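Phosphinothricin N-acetyltransferase (Brucella ovis, PDB 5DWM) probably transfers an acetyl group from acetyl-CoA to an acceptor, as a member of the GNAT acyltransferase family. Local coordinates at residues Q58-L63 / A77-V82; A85-A90 / G182-S187. All coordinates share one frame; numbering follows the deposited sequence. Where two conformers were deposited one is given.

Contact 1: Q58-L63 / A77-V82; sequences QGFPIL and ASYFRV. Unlike the reference sequence in segment 58-63: G59 (reference Ser).
Q58 and Y79 are tied together through a water that donates to both the carbonyl O of Q58 (2.8 Å) and the OH of Y79 (3.0 Å). In one of its two conformers, Q58 also takes a hydrogen bond at OE1 from a second water, which accepts from Y79 N at 2.9 Å. Beside these bridges lies the F60 ring. CG sits anti to the carbonyl carbon (chi1 -75°), and the ring lies flat over the strand, with S78 CA centred above one face, 3.5 Å from the ring centroid, in a CH-pi contact. The same ring meets Y79 edge to face, planes at 83°: F60 CZ stands over the middle of the phenol face, as near to CE2 of Y79 (3.7 Å) as to most of the ring. The flat phenyl group suits the site because its face can lie on S78 CA while its rim meets the Y79 ring. A77 O pays for this packing, for it is buried 3.1 Å from F60 CB and has no polar partner in the model. A77, whose small CB lies against F60 CD1, gives a weak bond from N to P61 O (3.4 Å). G59, with phi at 102°, closes helix 45-58 in a Schellman motif, and the chain turns from there into strand 62-67. That strand forms a hairpin with 70-79; P61 and A77 also lean on I117 of helix 105-119, while S78 touches F55 of helix 45-58.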
loop_
_atom_site.group_PDB
_atom_site.type_symbol
_atom_site.label_atom_id
_atom_site.label_comp_id
_atom_site.label_asym_id
_atom_site.label_seq_id
_atom_site.Cartn_x
_atom_site.Cartn_y
_atom_site.Cartn_z
ATOM N N GLN A 58 -4.486 -17.849 -2.742
ATOM C CA GLN A 58 -3.360 -17.213 -3.417
ATOM C C GLN A 58 -2.051 -17.959 -3.203
ATOM O O GLN A 58 -1.088 -17.717 -3.942
ATOM C CB GLN A 58 -3.199 -15.772 -2.935
ATOM C CG GLN A 58 -4.288 -14.827 -3.393
ATOM C CD GLN A 58 -4.154 -13.465 -2.752
ATOM O OE1 GLN A 58 -4.210 -13.336 -1.530
ATOM N NE2 GLN A 58 -3.957 -12.442 -3.570
ATOM N N GLY A 59 -1.991 -18.855 -2.226
ATOM C CA GLY A 59 -0.794 -19.618 -1.943
ATOM C C GLY A 59 0.028 -19.152 -0.760
ATOM O O GLY A 59 1.126 -19.683 -0.545
ATOM N N PHE A 60 -0.470 -18.194 0.023
ATOM C CA PHE A 60 0.313 -17.617 1.102
ATOM C C PHE A 60 0.211 -18.468 2.363
ATOM O O PHE A 60 -0.830 -19.076 2.629
ATOM C CB PHE A 60 -0.182 -16.208 1.417
ATOM C CG PHE A 60 0.227 -15.184 0.391
ATOM C CD1 PHE A 60 1.544 -14.773 0.303
ATOM C CD2 PHE A 60 -0.700 -14.633 -0.481
ATOM C CE1 PHE A 60 1.943 -13.840 -0.650
ATOM C CE2 PHE A 60 -0.311 -13.689 -1.438
ATOM C CZ PHE A 60 1.015 -13.294 -1.514
ATOM N N PRO A 61 1.275 -18.510 3.158
ATOM C CA PRO A 61 1.231 -19.253 4.419
ATOM C C PRO A 61 0.448 -18.502 5.481
ATOM O O PRO A 61 0.460 -17.269 5.550
ATOM C CB PRO A 61 2.707 -19.339 4.821
ATOM C CG PRO A 61 3.321 -18.135 4.220
ATOM C CD PRO A 61 2.609 -17.939 2.898
ATOM N N ILE A 62 -0.238 -19.277 6.317
ATOM C CA ILE A 62 -1.005 -18.766 7.447
ATOM C C ILE A 62 -0.650 -19.641 8.633
ATOM O O ILE A 62 -0.848 -20.861 8.582
ATOM C CB ILE A 62 -2.524 -18.811 7.199
ATOM C CG1 ILE A 62 -2.898 -18.149 5.870
ATOM C CG2 ILE A 62 -3.253 -18.137 8.340
ATOM C CD1 ILE A 62 -4.352 -18.373 5.481
ATOM N N LEU A 63 -0.130 -19.025 9.690
ATOM C CA LEU A 63 0.446 -19.742 10.813
ATOM C C LEU A 63 -0.246 -19.360 12.113
ATOM O O LEU A 63 -0.725 -18.236 12.278
ATOM C CB LEU A 63 1.929 -19.412 10.941
ATOM C CG LEU A 63 2.786 -19.680 9.709
ATOM C CD1 LEU A 63 4.193 -19.184 9.981
ATOM C CD2 LEU A 63 2.783 -21.168 9.368
ATOM N N ALA A 77 1.143 -13.923 5.457
ATOM C CA ALA A 77 1.697 -13.048 4.441
ATOM C C ALA A 77 0.681 -12.860 3.327
ATOM O O ALA A 77 -0.240 -13.663 3.152
ATOM C CB ALA A 77 2.998 -13.615 3.877
ATOM N N SER A 78 0.839 -11.759 2.602
ATOM C CA SER A 78 -0.014 -11.423 1.464
ATOM C C SER A 78 0.762 -10.447 0.586
ATOM O O SER A 78 1.889 -10.067 0.904
ATOM C CB SER A 78 -1.348 -10.828 1.932
ATOM O OG SER A 78 -1.132 -9.657 2.706
ATOM N N TYR A 79 0.154 -10.027 -0.519
ATOM C CA TYR A 79 0.793 -9.016 -1.349
ATOM C C TYR A 79 0.670 -7.637 -0.713
ATOM O O TYR A 79 -0.344 -7.312 -0.086
ATOM C CB TYR A 79 0.190 -8.983 -2.757
ATOM C CG TYR A 79 0.551 -10.184 -3.590
ATOM C CD1 TYR A 79 1.877 -10.452 -3.917
ATOM C CD2 TYR A 79 -0.432 -11.050 -4.053
ATOM C CE1 TYR A 79 2.211 -11.563 -4.672
ATOM C CE2 TYR A 79 -0.112 -12.158 -4.802
ATOM C CZ TYR A 79 1.208 -12.411 -5.112
ATOM O OH TYR A 79 1.516 -13.513 -5.865
ATOM N N PHE A 80 1.720 -6.827 -0.879
ATOM C CA PHE A 80 1.599 -5.392 -0.630
ATOM C C PHE A 80 0.661 -4.758 -1.649
ATOM O O PHE A 80 -0.331 -4.109 -1.286
ATOM C CB PHE A 80 2.985 -4.737 -0.677
ATOM C CG PHE A 80 2.952 -3.238 -0.725
ATOM C CD1 PHE A 80 2.512 -2.503 0.357
ATOM C CD2 PHE A 80 3.357 -2.560 -1.872
ATOM C CE1 PHE A 80 2.475 -1.107 0.301
ATOM C CE2 PHE A 80 3.324 -1.176 -1.940
ATOM C CZ PHE A 80 2.882 -0.447 -0.851
ATOM N N ARG A 81 0.963 -4.954 -2.932
ATOM C CA ARG A 81 0.115 -4.586 -4.056
ATOM C C ARG A 81 0.218 -5.688 -5.105
ATOM O O ARG A 81 1.185 -6.454 -5.127
ATOM C CB ARG A 81 0.528 -3.221 -4.617
ATOM C CG ARG A 81 0.162 -2.116 -3.653
ATOM C CD ARG A 81 0.383 -0.723 -4.181
ATOM N NE ARG A 81 -0.312 0.216 -3.310
ATOM C CZ ARG A 81 -0.434 1.516 -3.543
ATOM N NH1 ARG A 81 0.116 2.047 -4.624
ATOM N NH2 ARG A 81 -1.098 2.282 -2.686
ATOM N N VAL A 82 -0.789 -5.774 -5.981
ATOM C CA VAL A 82 -0.968 -6.976 -6.799
ATOM C C VAL A 82 -0.430 -6.872 -8.226
ATOM O O VAL A 82 -0.395 -7.893 -8.931
ATOM C CB VAL A 82 -2.430 -7.466 -6.807
ATOM C CG1 VAL A 82 -2.897 -7.779 -5.374
ATOM C CG2 VAL A 82 -3.318 -6.433 -7.480
HETATM O O HOH W 1 -2.598 -10.784 -1.149
HETATM O O HOH W 2 -0.703 -15.591 -5.672
#

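Contact 2: A85-A90 / G182-S187; sequences AYRWLA and GPSPLS
The C-terminal tail closes over the type I turn Y86-L89, just ahead of strand 89-96, and R87 and W88 of that turn receive it. The R87 side chain bends at chi3 (65°), which places NE for a nearly straight bond to S184 OG (2.9 Å, 162°) that lies close to the guanidinium plane. NH2 adds a weak, strongly bent bond to P185 O at 2.8 Å. The same carbonyl is held by a water that donates to it and to R87 O (2.7 Å), so two donors grip P185 O. Arginine suits this place because its several N-H groups can serve a side-chain hydroxyl and a backbone carbonyl together. W88 offers a flat face instead: P185 CD lies 3.8 Å from the centroid of its five-membered ring, and S184 CB is over the six-membered ring, both CH-pi contacts. Proline suits the spot because its CD methylene offers C-H groups to the indole; the W88 and P185 side chains cross at about a right angle. Within the tail, S187 OG donates to S184 O at 2.7 Å. S184 to S187 form a type II turn at the chain end: proline is favoured at its second position, and positive phi at the third, here L186 (65°), belongs to its definition.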
loop_
_atom_site.group_PDB
_atom_site.type_symbol
_atom_site.label_atom_id
_atom_site.label_comp_id
_atom_site.label_asym_id
_atom_site.label_seq_id
_atom_site.Cartn_x
_atom_site.Cartn_y
_atom_site.Cartn_z
ATOM N N ALA A 85 4.864 -6.414 -11.414
ATOM C CA ALA A 85 6.235 -6.117 -11.004
ATOM C C ALA A 85 6.441 -6.278 -9.501
ATOM O O ALA A 85 7.582 -6.454 -9.065
ATOM C CB ALA A 85 6.653 -4.713 -11.456
ATOM N N TYR A 86 5.366 -6.239 -8.704
ATOM C CA TYR A 86 5.422 -6.392 -7.250
ATOM C C TYR A 86 5.452 -7.850 -6.787
ATOM O O TYR A 86 5.432 -8.091 -5.574
ATOM C CB TYR A 86 4.180 -5.764 -6.608
ATOM C CG TYR A 86 4.127 -4.251 -6.483
ATOM C CD1 TYR A 86 5.028 -3.562 -5.674
ATOM C CD2 TYR A 86 3.124 -3.515 -7.113
ATOM C CE1 TYR A 86 4.947 -2.181 -5.517
ATOM C CE2 TYR A 86 3.039 -2.132 -6.961
ATOM C CZ TYR A 86 3.951 -1.469 -6.162
ATOM O OH TYR A 86 3.849 -0.094 -6.005
ATOM N N ARG A 87 5.471 -8.831 -7.697
ATOM C CA ARG A 87 5.215 -10.220 -7.305
ATOM C C ARG A 87 6.320 -10.856 -6.468
ATOM O O ARG A 87 6.113 -11.970 -5.981
ATOM C CB ARG A 87 4.882 -11.101 -8.522
ATOM C CG ARG A 87 3.463 -10.912 -9.045
ATOM C CD ARG A 87 3.157 -11.813 -10.241
ATOM N NE ARG A 87 3.183 -13.239 -9.911
ATOM C CZ ARG A 87 2.144 -13.916 -9.429
ATOM N NH1 ARG A 87 0.989 -13.295 -9.203
ATOM N NH2 ARG A 87 2.261 -15.211 -9.163
ATOM N N TRP A 88 7.471 -10.205 -6.296
ATOM C CA TRP A 88 8.513 -10.696 -5.403
ATOM C C TRP A 88 8.490 -10.009 -4.040
ATOM O O TRP A 88 9.403 -10.215 -3.236
ATOM C CB TRP A 88 9.892 -10.570 -6.060
ATOM C CG TRP A 88 10.067 -11.437 -7.287
ATOM C CD1 TRP A 88 10.612 -12.690 -7.334
ATOM C CD2 TRP A 88 9.704 -11.110 -8.636
ATOM N NE1 TRP A 88 10.613 -13.160 -8.628
ATOM C CE2 TRP A 88 10.054 -12.212 -9.445
ATOM C CE3 TRP A 88 9.108 -9.992 -9.238
ATOM C CZ2 TRP A 88 9.838 -12.226 -10.824
ATOM C CZ3 TRP A 88 8.889 -10.010 -10.613
ATOM C CH2 TRP A 88 9.252 -11.121 -11.388
ATOM N N LEU A 89 7.462 -9.211 -3.766
ATOM C CA LEU A 89 7.318 -8.446 -2.535
ATOM C C LEU A 89 6.118 -9.004 -1.777
ATOM O O LEU A 89 5.012 -9.067 -2.325
ATOM C CB LEU A 89 7.100 -6.967 -2.876
ATOM C CG LEU A 89 6.747 -6.045 -1.698
ATOM C CD1 LEU A 89 7.930 -5.958 -0.743
ATOM C CD2 LEU A 89 6.337 -4.667 -2.220
ATOM N N ALA A 90 6.341 -9.457 -0.542
ATOM C CA ALA A 90 5.259 -9.884 0.332
ATOM C C ALA A 90 5.188 -8.968 1.548
ATOM O O ALA A 90 6.149 -8.273 1.881
ATOM C CB ALA A 90 5.442 -11.339 0.785
ATOM N N GLY A 182 14.189 -15.189 -10.443
ATOM C CA GLY A 182 13.675 -16.252 -11.267
ATOM C C GLY A 182 12.206 -16.022 -11.550
ATOM O O GLY A 182 11.709 -14.893 -11.471
ATOM N N PRO A 183 11.478 -17.089 -11.882
ATOM C CA PRO A 183 10.031 -16.957 -12.083
ATOM C C PRO A 183 9.371 -16.384 -10.841
ATOM O O PRO A 183 9.826 -16.596 -9.715
ATOM C CB PRO A 183 9.576 -18.400 -12.329
ATOM C CG PRO A 183 10.793 -19.091 -12.842
ATOM C CD PRO A 183 11.948 -18.463 -12.124
ATOM N N SER A 184 8.299 -15.635 -11.056
ATOM C CA SER A 184 7.642 -14.992 -9.933
ATOM C C SER A 184 7.096 -16.055 -8.983
ATOM O O SER A 184 6.671 -17.130 -9.426
ATOM C CB SER A 184 6.514 -14.076 -10.413
ATOM O OG SER A 184 5.386 -14.822 -10.830
ATOM N N PRO A 185 7.132 -15.813 -7.674
ATOM C CA PRO A 185 6.573 -16.787 -6.735
ATOM C C PRO A 185 5.091 -17.003 -6.998
ATOM O O PRO A 185 4.394 -16.129 -7.523
ATOM C CB PRO A 185 6.800 -16.126 -5.370
ATOM C CG PRO A 185 7.940 -15.194 -5.585
ATOM C CD PRO A 185 7.774 -14.682 -6.987
ATOM N N LEU A 186 4.615 -18.192 -6.642
ATOM C CA LEU A 186 3.188 -18.515 -6.664
ATOM C C LEU A 186 2.602 -18.513 -8.071
ATOM O O LEU A 186 1.390 -18.343 -8.238
ATOM C CB LEU A 186 2.375 -17.606 -5.731
ATOM C CG LEU A 186 2.832 -17.542 -4.272
ATOM C CD1 LEU A 186 1.973 -16.567 -3.486
ATOM C CD2 LEU A 186 2.793 -18.923 -3.637
ATOM N N SER A 187 3.437 -18.694 -9.090
ATOM C CA SER A 187 2.959 -18.722 -10.467
ATOM C C SER A 187 2.929 -20.151 -10.989
ATOM O O SER A 187 2.040 -20.534 -11.750
ATOM C CB SER A 187 3.831 -17.836 -11.367
ATOM O OG SER A 187 5.180 -18.272 -11.382
ATOM O OXT SER A 187 3.791 -20.962 -10.656
HETATM O O HOH W 3 4.120 -13.809 -6.351
HETATM O O HOH W 4 12.672 -15.546 -8.146
#

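How the contacts relate
Contact 1 is the more buried of the two, joining the loop from the end of helix 45-58 into strand 62-67 with the end of strand 70-79; contact 2 lies at the surface, where the C-terminal tail meets the turn leading into strand 89-96. Strands 70-79 and 89-96 are neighbours in one sheet, so the contacts adjoin: L186 packs its methyls against the carbonyls of Q58 and G59, and Y79 OH lies near R87 NH1. Their chemistry follows their depth. Aromatic and CH-pi packing dominates contact 1, with waters at its margin, whereas contact 2 relies on arginine hydrogen bonds plus a tryptophan face. Both also reach the second subunit, through R81 and W88 among others.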